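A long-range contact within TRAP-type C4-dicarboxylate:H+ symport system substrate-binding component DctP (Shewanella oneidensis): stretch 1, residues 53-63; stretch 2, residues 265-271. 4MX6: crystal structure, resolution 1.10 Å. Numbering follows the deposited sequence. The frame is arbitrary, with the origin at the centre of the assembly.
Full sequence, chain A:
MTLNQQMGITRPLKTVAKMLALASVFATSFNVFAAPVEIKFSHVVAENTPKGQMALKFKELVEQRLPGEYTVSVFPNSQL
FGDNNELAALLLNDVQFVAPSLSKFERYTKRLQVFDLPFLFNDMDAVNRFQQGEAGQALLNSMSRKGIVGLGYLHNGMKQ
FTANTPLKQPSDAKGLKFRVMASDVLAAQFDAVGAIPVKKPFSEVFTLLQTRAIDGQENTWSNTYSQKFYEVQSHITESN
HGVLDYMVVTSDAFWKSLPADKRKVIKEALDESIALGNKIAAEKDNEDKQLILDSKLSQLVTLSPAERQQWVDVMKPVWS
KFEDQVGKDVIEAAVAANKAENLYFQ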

# COMPACT_ATOMS: atom_id res chain seq x y z
N GLN A 53 -6.53 -1.34 11.92
CA GLN A 53 -6.85 -0.49 13.06
C GLN A 53 -7.52 0.82 12.63
O GLN A 53 -8.42 1.30 13.32
N MET A 54 -7.09 1.40 11.51
CA MET A 54 -7.77 2.58 10.96
C MET A 54 -9.25 2.27 10.72
O MET A 54 -10.13 3.06 11.08
N ALA A 55 -9.54 1.12 10.11
CA ALA A 55 -10.92 0.79 9.78
C ALA A 55 -11.76 0.62 11.06
O ALA A 55 -12.90 1.08 11.12
N LEU A 56 -11.20 -0.06 12.06
CA LEU A 56 -11.93 -0.24 13.33
C LEU A 56 -12.09 1.07 14.08
O LEU A 56 -13.12 1.30 14.70
N LYS A 57 -11.10 1.95 14.03
CA LYS A 57 -11.24 3.25 14.68
C LYS A 57 -12.37 4.05 14.02
O LYS A 57 -13.17 4.70 14.70
N PHE A 58 -12.44 3.99 12.70
CA PHE A 58 -13.51 4.66 11.96
C PHE A 58 -14.87 4.13 12.40
O PHE A 58 -15.79 4.92 12.69
N LYS A 59 -15.01 2.81 12.50
CA LYS A 59 -16.22 2.20 13.04
C LYS A 59 -16.56 2.74 14.42
O LYS A 59 -17.70 3.12 14.68
N GLU A 60 -15.57 2.77 15.31
CA GLU A 60 -15.80 3.21 16.68
C GLU A 60 -16.27 4.65 16.72
O GLU A 60 -17.24 4.98 17.42
N LEU A 61 -15.62 5.52 15.96
CA LEU A 61 -15.96 6.94 15.98
C LEU A 61 -17.32 7.20 15.38
O LEU A 61 -18.09 8.02 15.89
N VAL A 62 -17.65 6.53 14.27
CA VAL A 62 -18.96 6.75 13.67
C VAL A 62 -20.06 6.30 14.63
O VAL A 62 -21.06 6.99 14.82
N GLU A 63 -19.88 5.15 15.24
CA GLU A 63 -20.94 4.62 16.07
C GLU A 63 -21.08 5.41 17.37
O GLU A 63 -22.17 5.50 17.92
N VAL A 265 -19.60 14.86 9.59
CA VAL A 265 -19.24 14.07 10.77
C VAL A 265 -18.46 12.81 10.36
O VAL A 265 -17.43 12.46 10.97
N ILE A 266 -18.93 12.12 9.32
CA ILE A 266 -18.26 10.93 8.82
C ILE A 266 -16.84 11.25 8.32
O ILE A 266 -15.89 10.53 8.61
N LYS A 267 -16.70 12.36 7.60
CA LYS A 267 -15.40 12.77 7.09
C LYS A 267 -14.43 13.08 8.23
O LYS A 267 -13.27 12.67 8.18
N GLU A 268 -14.90 13.77 9.26
CA GLU A 268 -14.04 14.09 10.39
C GLU A 268 -13.61 12.81 11.12
O GLU A 268 -12.45 12.69 11.54
N ALA A 269 -14.52 11.85 11.23
CA ALA A 269 -14.19 10.57 11.86
C ALA A 269 -13.14 9.84 11.02
O ALA A 269 -12.20 9.24 11.55
N LEU A 270 -13.30 9.89 9.70
CA LEU A 270 -12.32 9.29 8.81
C LEU A 270 -10.94 9.93 8.98
O LEU A 270 -9.94 9.24 9.08
N ASP A 271 -10.90 11.26 9.00
CA ASP A 271 -9.63 11.96 9.16
C ASP A 271 -8.93 11.53 10.45
O ASP A 271 -7.72 11.29 10.47

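The apolar centre of this contact forms where two helices, 53-63 and 265-271, approach to 8.9 Å between axes and run roughly antiparallel, at 143°. The close register, with CA atoms 5.7 Å apart for Phe58 and Leu270 and 5.8 Å for Leu61 and Ala269, places Ala269 against the first helix. The Ala269 CA-to-CB bond points toward that helix, and Ala269 CB lies 3.8 Å from Leu61 CB, 4.2 Å from Val62 CG2 and 4.2 Å from Phe58 CD1; the small methyl thus meets three side chains at once.

Phe58 contributes the largest covered area of its stretch. Its CA-to-CB bond is directed sideways, but chi1 t (176°) with chi2 at 60° brings the ring nearer the second helix. Leu270, with chi1 t (-163°) and chi2 p (79°), places CD1 3.7 Å from the Phe58 ring centroid and 13° off the ring normal, the geometry of a CH-pi contact over one face. The ring edge meets backbone instead: Phe58 CE1 lies 3.7 Å from Ile266 O, and Phe58 CD1 4.0 Å from Ala269 C. Phe58 CZ also touches Ile266 CG2 at 3.8 Å, Ile266 being m at chi1 and t at chi2.

Met54 extends the apolar surface beyond the ring. Its chi1 is t while chi2, at -92°, falls between wells, and Met54 CE reaches Leu270 CD1 at 3.6 Å. Leu61, whose CA-to-CB bond points toward the second helix, is m at chi1 and t at chi2 and sets CD1 3.7 Å from Ala269 O; Val62 is t.

No hydrogen bond crosses the interface, so the 331 Å² buried is held by packing. Charged groups pair within each helix: Lys59 NZ forms a salt bridge with Glu63 OE2 at 3.0 Å, and Lys267 NZ with Asp271 OD1 at 2.9 Å, both spanning one helical turn outside the contact.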

# COMPACT_ATOMS: atom_id res chain seq x y z
CB GLN A 53 -5.59 -0.21 13.88
CG GLN A 53 -5.03 -1.45 14.57
CD GLN A 53 -6.02 -2.07 15.52
OE1 GLN A 53 -6.30 -1.51 16.58
NE2 GLN A 53 -6.54 -3.23 15.15
CB MET A 54 -7.08 3.05 9.68
CG MET A 54 -7.81 4.17 8.95
SD MET A 54 -8.95 3.53 7.73
CE MET A 54 -9.83 5.02 7.29
CB ALA A 55 -10.97 -0.46 8.92
CB LEU A 56 -11.22 -1.28 14.20
CG LEU A 56 -11.38 -2.73 13.74
CD1 LEU A 56 -10.58 -3.65 14.65
CD2 LEU A 56 -12.83 -3.17 13.68
CB LYS A 57 -9.92 4.02 14.63
CG LYS A 57 -9.96 5.38 15.32
CD LYS A 57 -10.24 5.27 16.82
CE LYS A 57 -10.05 6.59 17.53
NZ LYS A 57 -10.25 6.47 18.99
CB PHE A 58 -13.26 4.49 10.46
CG PHE A 58 -14.35 5.05 9.57
CD1 PHE A 58 -14.68 6.40 9.59
CD2 PHE A 58 -14.98 4.23 8.66
CE1 PHE A 58 -15.65 6.89 8.76
CE2 PHE A 58 -15.95 4.73 7.82
CZ PHE A 58 -16.28 6.06 7.87
CB LYS A 59 -16.04 0.69 13.10
CG LYS A 59 -17.14 -0.06 13.82
CD LYS A 59 -16.84 -1.55 13.89
CE LYS A 59 -17.91 -2.34 14.63
NZ LYS A 59 -19.22 -2.25 13.95
CB GLU A 60 -14.51 3.04 17.50
CG GLU A 60 -14.18 1.58 17.76
CD GLU A 60 -12.78 1.34 18.28
OE1 GLU A 60 -12.17 2.32 18.75
OE2 GLU A 60 -12.31 0.17 18.23
CB LEU A 61 -14.89 7.78 15.29
CG LEU A 61 -13.53 7.80 15.99
CD1 LEU A 61 -12.64 8.75 15.23
CD2 LEU A 61 -13.64 8.21 17.44
CB VAL A 62 -19.09 6.02 12.30
CG1 VAL A 62 -20.54 5.99 11.82
CG2 VAL A 62 -18.19 6.68 11.26
CB GLU A 63 -20.75 3.10 16.23
CG GLU A 63 -21.03 2.41 14.89
CD GLU A 63 -20.36 1.07 14.71
OE1 GLU A 63 -19.41 0.78 15.46
OE2 GLU A 63 -20.81 0.29 13.85
CB VAL A 265 -20.50 13.68 11.57
CG1 VAL A 265 -20.15 12.78 12.74
CG2 VAL A 265 -21.22 14.92 12.08
CB ILE A 266 -19.12 10.25 7.74
CG1 ILE A 266 -20.40 9.70 8.39
CG2 ILE A 266 -18.33 9.16 7.03
CD1 ILE A 266 -21.46 9.30 7.41
CB LYS A 267 -15.54 13.98 6.17
CG LYS A 267 -14.22 14.51 5.60
CD LYS A 267 -13.38 13.45 4.88
CE LYS A 267 -12.33 14.08 3.97
NZ LYS A 267 -11.39 14.97 4.69
CB GLU A 268 -14.72 15.05 11.35
CG GLU A 268 -13.97 15.29 12.65
CD GLU A 268 -12.60 15.91 12.47
OE1 GLU A 268 -12.39 16.61 11.45
OE2 GLU A 268 -11.74 15.71 13.35
CB ALA A 269 -15.45 9.71 12.01
CB LEU A 270 -12.80 9.40 7.37
CG LEU A 270 -12.09 8.47 6.41
CD1 LEU A 270 -12.69 7.07 6.54
CD2 LEU A 270 -12.28 8.98 5.03
CB ASP A 271 -9.86 13.47 9.23
CG ASP A 271 -10.33 14.08 7.92
OD1 ASP A 271 -10.29 13.40 6.88
OD2 ASP A 271 -10.75 15.26 7.96